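Local coordinates for protein beta-galacturonidase (Eisenbergiella tayi, PDB 6NCW) that probably hydrolyses terminal beta-linked galacturonic acid residues from their conjugates, as a glycoside hydrolase of family 2 from a human gut bacterium, at residues A[517-522]-A[526-531]. Numbering follows the deposited sequence.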
loop_
_atom_site.group_PDB
_atom_site.type_symbol
_atom_site.label_atom_id
_atom_site.label_comp_id
_atom_site.label_asym_id
_atom_site.label_seq_id
_atom_site.Cartn_x
_atom_site.Cartn_y
_atom_site.Cartn_z
ATOM N N VAL A 517 -16.173 10.910 -2.402
ATOM C CA VAL A 517 -17.542 11.012 -2.921
ATOM C C VAL A 517 -18.567 10.490 -1.911
ATOM O O VAL A 517 -18.207 10.019 -0.824
ATOM C CB VAL A 517 -17.686 10.259 -4.257
ATOM C CG1 VAL A 517 -16.711 10.840 -5.303
ATOM C CG2 VAL A 517 -17.438 8.791 -4.042
ATOM N N CYS A 518 -19.852 10.561 -2.268
ATOM C CA CYS A 518 -20.910 10.170 -1.353
ATOM C C CYS A 518 -21.030 8.654 -1.274
ATOM O O CYS A 518 -20.772 7.929 -2.238
ATOM C CB CYS A 518 -22.252 10.789 -1.768
ATOM S SG CYS A 518 -22.312 12.631 -1.554
ATOM N N ASP A 519 -21.450 8.187 -0.103
ATOM C CA ASP A 519 -21.556 6.754 0.153
ATOM C C ASP A 519 -22.416 6.043 -0.882
ATOM O O ASP A 519 -22.151 4.876 -1.212
ATOM C CB ASP A 519 -22.134 6.523 1.557
ATOM C CG ASP A 519 -21.215 7.038 2.678
ATOM O OD1 ASP A 519 -19.958 7.044 2.515
ATOM O OD2 ASP A 519 -21.765 7.433 3.746
ATOM N N SER A 520 -23.431 6.721 -1.429
ATOM C CA SER A 520 -24.304 6.039 -2.388
ATOM C C SER A 520 -23.605 5.689 -3.701
ATOM O O SER A 520 -24.157 4.912 -4.481
ATOM C CB SER A 520 -25.535 6.893 -2.696
ATOM O OG SER A 520 -25.135 8.116 -3.285
ATOM N N TRP A 521 -22.441 6.277 -3.987
ATOM C CA TRP A 521 -21.702 6.011 -5.213
ATOM C C TRP A 521 -20.671 4.893 -5.072
ATOM O O TRP A 521 -19.970 4.594 -6.052
ATOM C CB TRP A 521 -21.016 7.297 -5.697
ATOM C CG TRP A 521 -21.980 8.211 -6.417
ATOM C CD1 TRP A 521 -23.044 8.862 -5.879
ATOM C CD2 TRP A 521 -21.969 8.528 -7.807
ATOM N NE1 TRP A 521 -23.705 9.570 -6.853
ATOM C CE2 TRP A 521 -23.066 9.368 -8.051
ATOM C CE3 TRP A 521 -21.143 8.157 -8.881
ATOM C CZ2 TRP A 521 -23.349 9.872 -9.316
ATOM C CZ3 TRP A 521 -21.427 8.644 -10.131
ATOM C CH2 TRP A 521 -22.522 9.495 -10.344
ATOM N N PHE A 522 -20.582 4.258 -3.891
ATOM C CA PHE A 522 -19.519 3.293 -3.616
ATOM C C PHE A 522 -19.423 2.198 -4.692
ATOM O O PHE A 522 -18.327 1.710 -4.998
ATOM C CB PHE A 522 -19.751 2.665 -2.227
ATOM C CG PHE A 522 -20.719 1.516 -2.263
ATOM C CD1 PHE A 522 -22.085 1.748 -2.215
ATOM C CD2 PHE A 522 -20.260 0.207 -2.430
ATOM C CE1 PHE A 522 -22.996 0.695 -2.308
ATOM C CE2 PHE A 522 -21.166 -0.862 -2.521
ATOM C CZ PHE A 522 -22.533 -0.606 -2.468
ATOM N N PRO A 526 -14.311 2.805 -6.289
ATOM C CA PRO A 526 -13.408 2.153 -5.329
ATOM C C PRO A 526 -12.978 3.113 -4.227
ATOM O O PRO A 526 -12.690 4.289 -4.476
ATOM C CB PRO A 526 -12.213 1.725 -6.197
ATOM C CG PRO A 526 -12.789 1.551 -7.577
ATOM C CD PRO A 526 -13.909 2.586 -7.687
ATOM N N ARG A 527 -12.952 2.595 -2.993
ATOM C CA ARG A 527 -12.571 3.345 -1.799
ATOM C C ARG A 527 -13.539 4.482 -1.471
ATOM O O ARG A 527 -13.186 5.370 -0.681
ATOM C CB ARG A 527 -11.149 3.921 -1.918
ATOM C CG ARG A 527 -10.095 2.978 -2.537
ATOM C CD ARG A 527 -8.714 3.628 -2.446
ATOM N NE ARG A 527 -8.646 4.762 -3.350
ATOM C CZ ARG A 527 -7.991 5.885 -3.101
ATOM N NH1 ARG A 527 -7.323 6.028 -1.958
ATOM N NH2 ARG A 527 -8.005 6.872 -3.992
ATOM N N THR A 528 -14.750 4.482 -2.048
ATOM C CA THR A 528 -15.668 5.626 -1.974
ATOM C C THR A 528 -14.903 6.909 -2.326
ATOM O O THR A 528 -14.926 7.927 -1.612
ATOM C CB THR A 528 -16.356 5.712 -0.600
ATOM O OG1 THR A 528 -17.016 4.474 -0.321
ATOM C CG2 THR A 528 -17.439 6.805 -0.561
ATOM N N MET A 529 -14.161 6.812 -3.430
ATOM C CA MET A 529 -13.376 7.896 -4.002
ATOM C C MET A 529 -13.616 7.873 -5.497
ATOM O O MET A 529 -13.868 6.808 -6.065
ATOM C CB MET A 529 -11.861 7.737 -3.766
ATOM C CG MET A 529 -11.426 7.660 -2.325
ATOM S SD MET A 529 -11.504 9.224 -1.417
ATOM C CE MET A 529 -10.129 10.119 -2.145
ATOM N N ASN A 530 -13.544 9.044 -6.125
ATOM C CA ASN A 530 -13.336 9.114 -7.567
ATOM C C ASN A 530 -11.831 9.020 -7.775
ATOM O O ASN A 530 -11.078 9.855 -7.258
ATOM C CB ASN A 530 -13.914 10.408 -8.155
ATOM C CG ASN A 530 -13.833 10.464 -9.696
ATOM O OD1 ASN A 530 -12.751 10.423 -10.275
ATOM N ND2 ASN A 530 -14.982 10.589 -10.349
ATOM N N ASN A 531 -11.387 7.979 -8.485
ATOM C CA ASN A 531 -9.975 7.616 -8.536
ATOM C C ASN A 531 -9.283 8.078 -9.809
ATOM O O ASN A 531 -8.235 7.520 -10.173
ATOM C CB ASN A 531 -9.816 6.097 -8.398
ATOM C CG ASN A 531 -10.373 5.583 -7.098
ATOM O OD1 ASN A 531 -9.677 5.570 -6.097
ATOM N ND2 ASN A 531 -11.633 5.147 -7.108
HETATM O O HOH W 1 -19.176 4.608 1.720
#
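Thr528 turns CG2 anti to its own backbone N and leaves OG1 beside that nitrogen (chi1 -55°), while Val517 holds CG1 anti to its carbonyl carbon; these torsions bring Val517 CG2 within 4.0 Å of Thr528 CG2, and the latter against Val517 O, at the base of the long loop of a beta-hairpin in the TIM-barrel domain. The short strands 515-516 and 529-530 pair antiparallel here, and a weak but nearly straight bond from Val517 N to Thr528 O, 3.3 Å long, continues the pairing into the loop. How one residue can serve two surroundings is well illustrated by Thr528. Its methyl CG2 lies 3.3 Å from Val517 O, whereas OG1 accepts from a water, 3.0 Å away, that also donates to Asp519 OD1. The same OG1 is hydrogen-bonded to the backbone O of Lys481 of the second subunit, which also sets its lysine against the Phe522 ring in a cation-pi contact. Val517 divides its methyls: CG2 packs 3.6 Å from Thr528 C, and CG1 lies 4.0 Å from Asn530 CB. Asn530, which binds galacturonate in another structure of this enzyme and here lies near a bound glycerol, gives ND2 to Asp131, another galacturonate-binding residue, and its OD1 accepts from Trp510 NE1 and Lys532 N, bonds that should fix the amide's rotation. Within 526-531 the turn is braced from both faces of one carbonyl, Pro526 O taking Met529 N on one face and Asn531 ND2 on the other. Arg527, also salt-bridged to Glu537 and Asp514, grips Asn531 side-on, NE and NH2 each 3.0 Å from the single atom OD1, which lies in the guanidinium plane.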